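Local atomic coordinates of racemase, putative (Roseobacter denitrificans, PDB entry 3TCS), a protein that binds magnesium and D-alanine in an enolase-type barrel and, as a member of the mandelate racemase/muconate lactonizing enzyme family, may act as a racemase or hydro-lyase. Residues 242-256 and 268-280. Sequence-based numbering, arbitrary orientation.
Sequences TKQVTDALDIDVTGG and MIDMRAVDIVQPD. With MG (magnesium ion), chain K.
D275 pairs with V253 twice: its backbone N gives a nearly straight hydrogen bond to V253 O (2.7 Å), and its carboxylate OD2 takes V253 N on the anti lone pair (2.8 Å). With CG beside its own backbone N (chi1 -57°), the D275 carboxylate comes against the methyl of T246, whose CG2 lies 3.4 Å from OD2. The hydroxyl of T246 bonds instead to A273 O, OG1 to O 2.6 Å, tilted from the carbonyl plane. Nearby, the K243 chain runs extended to CE and then bends, its CD packing on M271 CE while NZ meets M271 O head-on at 3.0 Å. K243 NZ also forms a salt bridge with D247 OD2 (3.6 Å). Replacing K243 with alanine removes NZ and CD, and would probably leave M271 O without its ammonium donor and D247 without its salt-bridge mate, with a gap beside M271 CE. Strands 252-255 and 276-277 are parallel neighbours in the modified TIM barrel, (β/α)7β, of the enolase superfamily, joined through helix 262-270 as a beta-alpha-beta crossover. T254 and I276 point the same way from this sheet, T254 CG2 against I276 CB, while Q278 N bonds to G255 O. Helix 262-270 ends in a Schellman motif at R272, whose NH1 also returns to I269 O. Beyond the D275 carboxylate sits a magnesium ion bound by T246 O and L249 O (both 2.0 Å), at the end of helix 239-248, and by four waters. D275 reaches it through two of these waters, one on each oxygen; the water on OD2 also bonds to I251 O, and another ligand water to D250 O, in the turn leading to strand 252-255. A second magnesium ion is bound by D205, E231 and E257 in the D-alanine pocket, and the Q278 side chain lies near E231.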
ATOM      1  N   THR B 242       0.030  12.174 -16.442  1.00 12.43           N
ATOM      2  CA  THR B 242      -0.827  11.381 -17.310  1.00 11.15           C
ATOM      3  C   THR B 242      -1.913  12.262 -17.931  1.00 12.24           C
ATOM      4  O   THR B 242      -2.205  12.165 -19.128  1.00 11.84           O
ATOM      5  CB  THR B 242      -1.495  10.238 -16.517  1.00 11.94           C
ATOM      6  OG1 THR B 242      -0.481   9.418 -15.919  1.00 12.23           O
ATOM      7  CG2 THR B 242      -2.371   9.389 -17.432  1.00 11.37           C
ATOM      8  N   LYS B 243      -2.510  13.122 -17.112  1.00 11.47           N
ATOM      9  CA  LYS B 243      -3.566  14.009 -17.578  1.00 12.01           C
ATOM     10  C   LYS B 243      -3.082  14.941 -18.687  1.00 12.34           C
ATOM     11  O   LYS B 243      -3.821  15.238 -19.620  1.00 12.46           O
ATOM     12  CB  LYS B 243      -4.116  14.828 -16.405  1.00 13.56           C
ATOM     13  CG  LYS B 243      -5.171  15.854 -16.797  1.00 16.41           C
ATOM     14  CD  LYS B 243      -5.732  16.546 -15.561  1.00 20.09           C
ATOM     15  CE  LYS B 243      -6.564  17.767 -15.921  1.00 22.37           C
ATOM     16  NZ  LYS B 243      -7.796  17.429 -16.679  1.00 24.10           N
ATOM     17  N   GLN B 244      -1.839  15.400 -18.581  1.00 13.61           N
ATOM     18  CA  GLN B 244      -1.271  16.295 -19.587  1.00 15.17           C
ATOM     19  C   GLN B 244      -1.252  15.589 -20.938  1.00 13.75           C
ATOM     20  O   GLN B 244      -1.572  16.178 -21.971  1.00 12.42           O
ATOM     21  CB  GLN B 244       0.155  16.687 -19.199  1.00 16.88           C
ATOM     22  CG  GLN B 244       0.702  17.864 -19.987  1.00 21.06           C
ATOM     23  CD  GLN B 244       2.168  18.111 -19.714  1.00 22.06           C
ATOM     24  OE1 GLN B 244       2.629  17.987 -18.576  1.00 21.74           O
ATOM     25  NE2 GLN B 244       2.911  18.473 -20.754  1.00 22.27           N
ATOM     26  N   VAL B 245      -0.876  14.315 -20.917  1.00 12.63           N
ATOM     27  CA  VAL B 245      -0.816  13.507 -22.127  1.00 11.03           C
ATOM     28  C   VAL B 245      -2.224  13.311 -22.684  1.00 10.99           C
ATOM     29  O   VAL B 245      -2.473  13.527 -23.870  1.00  9.95           O
ATOM     30  CB  VAL B 245      -0.175  12.133 -21.834  1.00 10.52           C
ATOM     31  CG1 VAL B 245      -0.086  11.306 -23.117  1.00 10.53           C
ATOM     32  CG2 VAL B 245       1.211  12.332 -21.235  1.00  8.71           C
ATOM     33  N   THR B 246      -3.143  12.893 -21.822  1.00 10.17           N
ATOM     34  CA  THR B 246      -4.527  12.689 -22.224  1.00 11.27           C
ATOM     35  C   THR B 246      -5.069  13.961 -22.890  1.00 12.31           C
ATOM     36  O   THR B 246      -5.686  13.905 -23.955  1.00 11.45           O
ATOM     37  CB  THR B 246      -5.404  12.346 -20.998  1.00 12.29           C
ATOM     38  OG1 THR B 246      -4.928  11.136 -20.400  1.00 11.70           O
ATOM     39  CG2 THR B 246      -6.861  12.172 -21.397  1.00 11.74           C
ATOM     40  N   ASP B 247      -4.821  15.106 -22.265  1.00 12.75           N
ATOM     41  CA  ASP B 247      -5.307  16.374 -22.800  1.00 14.27           C
ATOM     42  C   ASP B 247      -4.678  16.763 -24.136  1.00 14.25           C
ATOM     43  O   ASP B 247      -5.344  17.347 -24.991  1.00 14.82           O
ATOM     44  CB  ASP B 247      -5.092  17.502 -21.782  1.00 15.44           C
ATOM     45  CG  ASP B 247      -5.982  17.361 -20.549  1.00 18.95           C
ATOM     46  OD1 ASP B 247      -7.006  16.652 -20.626  1.00 19.25           O
ATOM     47  OD2 ASP B 247      -5.667  17.968 -19.506  1.00 18.39           O
ATOM     48  N   ALA B 248      -3.405  16.423 -24.324  1.00 14.10           N
ATOM     49  CA  ALA B 248      -2.695  16.770 -25.555  1.00 13.44           C
ATOM     50  C   ALA B 248      -2.955  15.844 -26.739  1.00 14.55           C
ATOM     51  O   ALA B 248      -2.916  16.280 -27.891  1.00 13.92           O
ATOM     52  CB  ALA B 248      -1.196  16.832 -25.285  1.00 14.14           C
ATOM     53  N   LEU B 249      -3.223  14.574 -26.455  1.00 11.72           N
ATOM     54  CA  LEU B 249      -3.445  13.581 -27.498  1.00 13.10           C
ATOM     55  C   LEU B 249      -4.900  13.270 -27.816  1.00 13.58           C
ATOM     56  O   LEU B 249      -5.773  13.363 -26.950  1.00 12.89           O
ATOM     57  CB  LEU B 249      -2.756  12.273 -27.113  1.00 11.68           C
ATOM     58  CG  LEU B 249      -1.236  12.288 -26.976  1.00 12.35           C
ATOM     59  CD1 LEU B 249      -0.766  10.899 -26.558  1.00 11.65           C
ATOM     60  CD2 LEU B 249      -0.603  12.687 -28.304  1.00 11.64           C
ATOM     61  N   ASP B 250      -5.148  12.894 -29.069  1.00 14.14           N
ATOM     62  CA  ASP B 250      -6.486  12.520 -29.513  1.00 14.63           C
ATOM     63  C   ASP B 250      -6.706  11.050 -29.166  1.00 14.03           C
ATOM     64  O   ASP B 250      -7.787  10.660 -28.734  1.00 13.25           O
ATOM     65  CB  ASP B 250      -6.634  12.701 -31.027  1.00 18.56           C
ATOM     66  CG  ASP B 250      -6.632  14.162 -31.446  1.00 25.27           C
ATOM     67  OD1 ASP B 250      -7.362  14.960 -30.818  1.00 26.90           O
ATOM     68  OD2 ASP B 250      -5.913  14.508 -32.410  1.00 28.70           O
ATOM     69  N   ILE B 251      -5.672  10.240 -29.368  1.00 12.03           N
ATOM     70  CA  ILE B 251      -5.746   8.807 -29.082  1.00 11.35           C
ATOM     71  C   ILE B 251      -6.136   8.594 -27.618  1.00  9.47           C
ATOM     72  O   ILE B 251      -5.734   9.367 -26.755  1.00 10.48           O
ATOM     73  CB  ILE B 251      -4.382   8.128 -29.373  1.00 10.96           C
ATOM     74  CG1 ILE B 251      -4.488   6.613 -29.182  1.00 11.07           C
ATOM     75  CG2 ILE B 251      -3.305   8.706 -28.468  1.00 11.27           C
ATOM     76  CD1 ILE B 251      -3.249   5.866 -29.652  1.00 10.14           C
ATOM     77  N   ASP B 252      -6.934   7.563 -27.340  1.00  9.23           N
ATOM     78  CA  ASP B 252      -7.346   7.293 -25.962  1.00 10.26           C
ATOM     79  C   ASP B 252      -6.133   6.959 -25.088  1.00 10.65           C
ATOM     80  O   ASP B 252      -5.281   6.161 -25.479  1.00 10.22           O
ATOM     81  CB  ASP B 252      -8.322   6.105 -25.889  1.00  9.56           C
ATOM     82  CG  ASP B 252      -9.730   6.447 -26.365  1.00 13.35           C
ATOM     83  OD1 ASP B 252     -10.130   7.633 -26.331  1.00 12.97           O
ATOM     84  OD2 ASP B 252     -10.452   5.507 -26.751  1.00 15.91           O
ATOM     85  N   VAL B 253      -6.062   7.576 -23.911  1.00 10.69           N
ATOM     86  CA  VAL B 253      -4.988   7.310 -22.960  1.00 10.15           C
ATOM     87  C   VAL B 253      -5.661   6.557 -21.814  1.00 10.29           C
ATOM     88  O   VAL B 253      -6.698   6.984 -21.303  1.00  9.51           O
ATOM     89  CB  VAL B 253      -4.346   8.608 -22.436  1.00 10.85           C
ATOM     90  CG1 VAL B 253      -3.362   8.295 -21.306  1.00  9.31           C
ATOM     91  CG2 VAL B 253      -3.617   9.306 -23.578  1.00 10.32           C
ATOM     92  N   THR B 254      -5.065   5.442 -21.415  1.00  9.87           N
ATOM     93  CA  THR B 254      -5.654   4.595 -20.386  1.00 10.00           C
ATOM     94  C   THR B 254      -4.724   4.300 -19.214  1.00 10.05           C
ATOM     95  O   THR B 254      -3.516   4.503 -19.301  1.00  9.46           O
ATOM     96  CB  THR B 254      -6.066   3.255 -21.013  1.00 10.54           C
ATOM     97  OG1 THR B 254      -4.901   2.434 -21.174  1.00 11.55           O
ATOM     98  CG2 THR B 254      -6.677   3.479 -22.393  1.00  8.35           C
ATOM     99  N   GLY B 255      -5.292   3.811 -18.117  1.00 11.10           N
ATOM    100  CA  GLY B 255      -4.468   3.484 -16.965  1.00 10.32           C
ATOM    101  C   GLY B 255      -5.273   3.124 -15.731  1.00 10.21           C
ATOM    102  O   GLY B 255      -6.506   3.167 -15.753  1.00  8.08           O
ATOM    103  N   GLY B 256      -4.564   2.751 -14.667  1.00  9.49           N
ATOM    104  CA  GLY B 256      -5.206   2.415 -13.408  1.00  9.45           C
ATOM    105  C   GLY B 256      -4.940   1.026 -12.859  1.00  9.29           C
ATOM    106  O   GLY B 256      -5.330   0.735 -11.731  1.00  8.33           O
ATOM    107  N   MET B 268      -8.576  10.368  -9.712  1.00  9.94           N
ATOM    108  CA  MET B 268      -8.203  10.122 -11.109  1.00  9.87           C
ATOM    109  C   MET B 268      -9.382  10.346 -12.055  1.00  9.91           C
ATOM    110  O   MET B 268      -9.249  10.984 -13.105  1.00 10.29           O
ATOM    111  CB  MET B 268      -7.706   8.680 -11.277  1.00  9.62           C
ATOM    112  CG  MET B 268      -7.164   8.363 -12.668  1.00 11.67           C
ATOM    113  SD  MET B 268      -7.141   6.584 -13.025  1.00 14.77           S
ATOM    114  CE  MET B 268      -6.196   5.963 -11.617  1.00 13.01           C
ATOM    115  N   ILE B 269     -10.536   9.812 -11.680  1.00  9.31           N
ATOM    116  CA  ILE B 269     -11.734   9.937 -12.497  1.00  8.45           C
ATOM    117  C   ILE B 269     -12.306  11.353 -12.472  1.00  9.34           C
ATOM    118  O   ILE B 269     -12.669  11.895 -13.519  1.00  9.42           O
ATOM    119  CB  ILE B 269     -12.788   8.892 -12.052  1.00  8.36           C
ATOM    120  CG1 ILE B 269     -12.256   7.489 -12.390  1.00  8.00           C
ATOM    121  CG2 ILE B 269     -14.125   9.148 -12.745  1.00  9.18           C
ATOM    122  CD1 ILE B 269     -13.125   6.337 -11.911  1.00  7.94           C
ATOM    123  N   ASP B 270     -12.359  11.961 -11.292  1.00 10.05           N
ATOM    124  CA  ASP B 270     -12.873  13.321 -11.166  1.00 10.50           C
ATOM    125  C   ASP B 270     -12.079  14.302 -12.033  1.00 11.91           C
ATOM    126  O   ASP B 270     -12.656  15.200 -12.652  1.00 10.25           O
ATOM    127  CB  ASP B 270     -12.803  13.803  -9.708  1.00 12.26           C
ATOM    128  CG  ASP B 270     -13.806  13.106  -8.799  1.00 14.64           C
ATOM    129  OD1 ASP B 270     -14.637  12.315  -9.292  1.00 15.53           O
ATOM    130  OD2 ASP B 270     -13.765  13.360  -7.575  1.00 16.99           O
ATOM    131  N   MET B 271     -10.758  14.134 -12.072  1.00 10.97           N
ATOM    132  CA  MET B 271      -9.905  15.030 -12.847  1.00 12.85           C
ATOM    133  C   MET B 271      -9.778  14.616 -14.311  1.00 12.59           C
ATOM    134  O   MET B 271      -9.125  15.301 -15.103  1.00 12.05           O
ATOM    135  CB  MET B 271      -8.511  15.117 -12.208  1.00 14.31           C
ATOM    136  CG  MET B 271      -7.653  13.867 -12.374  1.00 16.30           C
ATOM    137  SD  MET B 271      -6.146  13.898 -11.362  1.00 17.88           S
ATOM    138  CE  MET B 271      -5.055  14.914 -12.380  1.00 15.68           C
ATOM    139  N   ARG B 272     -10.412  13.501 -14.663  1.00 10.91           N
ATOM    140  CA  ARG B 272     -10.375  12.973 -16.023  1.00 11.49           C
ATOM    141  C   ARG B 272      -8.931  12.803 -16.500  1.00 12.24           C
ATOM    142  O   ARG B 272      -8.572  13.243 -17.595  1.00 12.57           O
ATOM    143  CB  ARG B 272     -11.133  13.906 -16.967  1.00 11.88           C
ATOM    144  CG  ARG B 272     -12.588  14.163 -16.562  1.00 11.20           C
ATOM    145  CD  ARG B 272     -13.467  12.926 -16.763  1.00  9.81           C
ATOM    146  NE  ARG B 272     -14.891  13.266 -16.703  1.00 10.04           N
ATOM    147  CZ  ARG B 272     -15.609  13.365 -15.589  1.00  9.89           C
ATOM    148  NH1 ARG B 272     -15.055  13.138 -14.403  1.00 11.56           N
ATOM    149  NH2 ARG B 272     -16.886  13.721 -15.662  1.00  8.95           N
ATOM    150  N   ALA B 273      -8.111  12.152 -15.683  1.00  9.72           N
ATOM    151  CA  ALA B 273      -6.706  11.952 -16.019  1.00 10.59           C
ATOM    152  C   ALA B 273      -6.501  10.995 -17.192  1.00  9.35           C
ATOM    153  O   ALA B 273      -5.474  11.050 -17.861  1.00  9.84           O
ATOM    154  CB  ALA B 273      -5.934  11.460 -14.789  1.00  8.80           C
ATOM    155  N   VAL B 274      -7.471  10.112 -17.423  1.00  9.13           N
ATOM    156  CA  VAL B 274      -7.403   9.154 -18.524  1.00  8.82           C
ATOM    157  C   VAL B 274      -8.760   9.098 -19.225  1.00  9.61           C
ATOM    158  O   VAL B 274      -9.745   9.650 -18.729  1.00  8.84           O
ATOM    159  CB  VAL B 274      -7.055   7.722 -18.027  1.00  9.99           C
ATOM    160  CG1 VAL B 274      -5.687   7.713 -17.352  1.00  9.40           C
ATOM    161  CG2 VAL B 274      -8.132   7.225 -17.070  1.00  9.43           C
ATOM    162  N   ASP B 275      -8.809   8.428 -20.372  1.00  8.38           N
ATOM    163  CA  ASP B 275     -10.048   8.295 -21.133  1.00  9.66           C
ATOM    164  C   ASP B 275     -10.740   6.962 -20.853  1.00  8.58           C
ATOM    165  O   ASP B 275     -11.945   6.822 -21.065  1.00  8.21           O
ATOM    166  CB  ASP B 275      -9.752   8.390 -22.626  1.00 10.11           C
ATOM    167  CG  ASP B 275      -9.058   9.678 -22.989  1.00 13.28           C
ATOM    168  OD1 ASP B 275      -9.694  10.744 -22.843  1.00 11.83           O
ATOM    169  OD2 ASP B 275      -7.880   9.624 -23.403  1.00 11.78           O
ATOM    170  N   ILE B 276      -9.961   5.987 -20.398  1.00  8.21           N
ATOM    171  CA  ILE B 276     -10.468   4.649 -20.095  1.00  8.14           C
ATOM    172  C   ILE B 276      -9.818   4.194 -18.792  1.00  7.25           C
ATOM    173  O   ILE B 276      -8.607   4.332 -18.628  1.00  7.56           O
ATOM    174  CB  ILE B 276     -10.084   3.640 -21.211  1.00  8.08           C
ATOM    175  CG1 ILE B 276     -10.622   4.123 -22.563  1.00  8.44           C
ATOM    176  CG2 ILE B 276     -10.617   2.250 -20.867  1.00  6.92           C
ATOM    177  CD1 ILE B 276     -10.247   3.241 -23.736  1.00  8.98           C
ATOM    178  N   VAL B 277     -10.618   3.674 -17.864  1.00  8.31           N
ATOM    179  CA  VAL B 277     -10.085   3.203 -16.587  1.00  7.06           C
ATOM    180  C   VAL B 277      -9.801   1.714 -16.694  1.00  6.74           C
ATOM    181  O   VAL B 277     -10.549   0.983 -17.347  1.00  5.50           O
ATOM    182  CB  VAL B 277     -11.072   3.474 -15.432  1.00  8.84           C
ATOM    183  CG1 VAL B 277     -11.239   4.980 -15.252  1.00 10.79           C
ATOM    184  CG2 VAL B 277     -12.408   2.827 -15.723  1.00  9.45           C
ATOM    185  N   GLN B 278      -8.726   1.269 -16.050  1.00  5.28           N
ATOM    186  CA  GLN B 278      -8.309  -0.125 -16.126  1.00  6.41           C
ATOM    187  C   GLN B 278      -7.990  -0.802 -14.808  1.00  6.90           C
ATOM    188  O   GLN B 278      -6.853  -1.201 -14.561  1.00  8.17           O
ATOM    189  CB  GLN B 278      -7.090  -0.232 -17.036  1.00  6.50           C
ATOM    190  CG  GLN B 278      -7.326   0.316 -18.424  1.00  7.95           C
ATOM    191  CD  GLN B 278      -6.145   0.064 -19.328  1.00  9.94           C
ATOM    192  OE1 GLN B 278      -5.107   0.721 -19.208  1.00 13.21           O
ATOM    193  NE2 GLN B 278      -6.283  -0.905 -20.226  1.00  9.37           N
ATOM    194  N   PRO B 279      -8.995  -0.952 -13.942  1.00  7.66           N
ATOM    195  CA  PRO B 279      -8.742  -1.605 -12.658  1.00  7.26           C
ATOM    196  C   PRO B 279      -8.414  -3.086 -12.852  1.00  7.80           C
ATOM    197  O   PRO B 279      -8.832  -3.694 -13.841  1.00  6.21           O
ATOM    198  CB  PRO B 279     -10.062  -1.416 -11.918  1.00  8.19           C
ATOM    199  CG  PRO B 279     -11.072  -1.492 -13.034  1.00  8.74           C
ATOM    200  CD  PRO B 279     -10.424  -0.643 -14.113  1.00  7.17           C
ATOM    201  N   ASP B 280      -7.638  -3.647 -11.927  1.00  6.24           N
ATOM    202  CA  ASP B 280      -7.336  -5.075 -11.948  1.00  8.16           C
ATOM    203  C   ASP B 280      -8.170  -5.568 -10.765  1.00  7.28           C
ATOM    204  O   ASP B 280      -7.969  -5.135  -9.634  1.00  5.93           O
ATOM    205  CB  ASP B 280      -5.843  -5.342 -11.708  1.00  8.08           C
ATOM    206  CG  ASP B 280      -5.523  -6.838 -11.629  1.00 11.11           C
ATOM    207  OD1 ASP B 280      -5.910  -7.476 -10.631  1.00  9.10           O
ATOM    208  OD2 ASP B 280      -4.895  -7.377 -12.567  1.00  8.75           O
TER
HETATM  209 MG    MG K 369      -7.058  13.329 -25.354  1.00 14.56          MG
HETATM  210  O   HOH W   1      -8.414  15.921 -18.451  1.00 22.14           O
HETATM  211  O   HOH W   2      -7.618  15.241 -25.727  1.00 11.64           O
HETATM  212  O   HOH W   3      -8.677  12.624 -26.759  1.00 15.39           O
HETATM  213  O   HOH W   4      -6.681  11.186 -25.063  1.00 13.23           O
HETATM  214  O   HOH W   5      -8.613  13.109 -23.895  1.00 12.91           O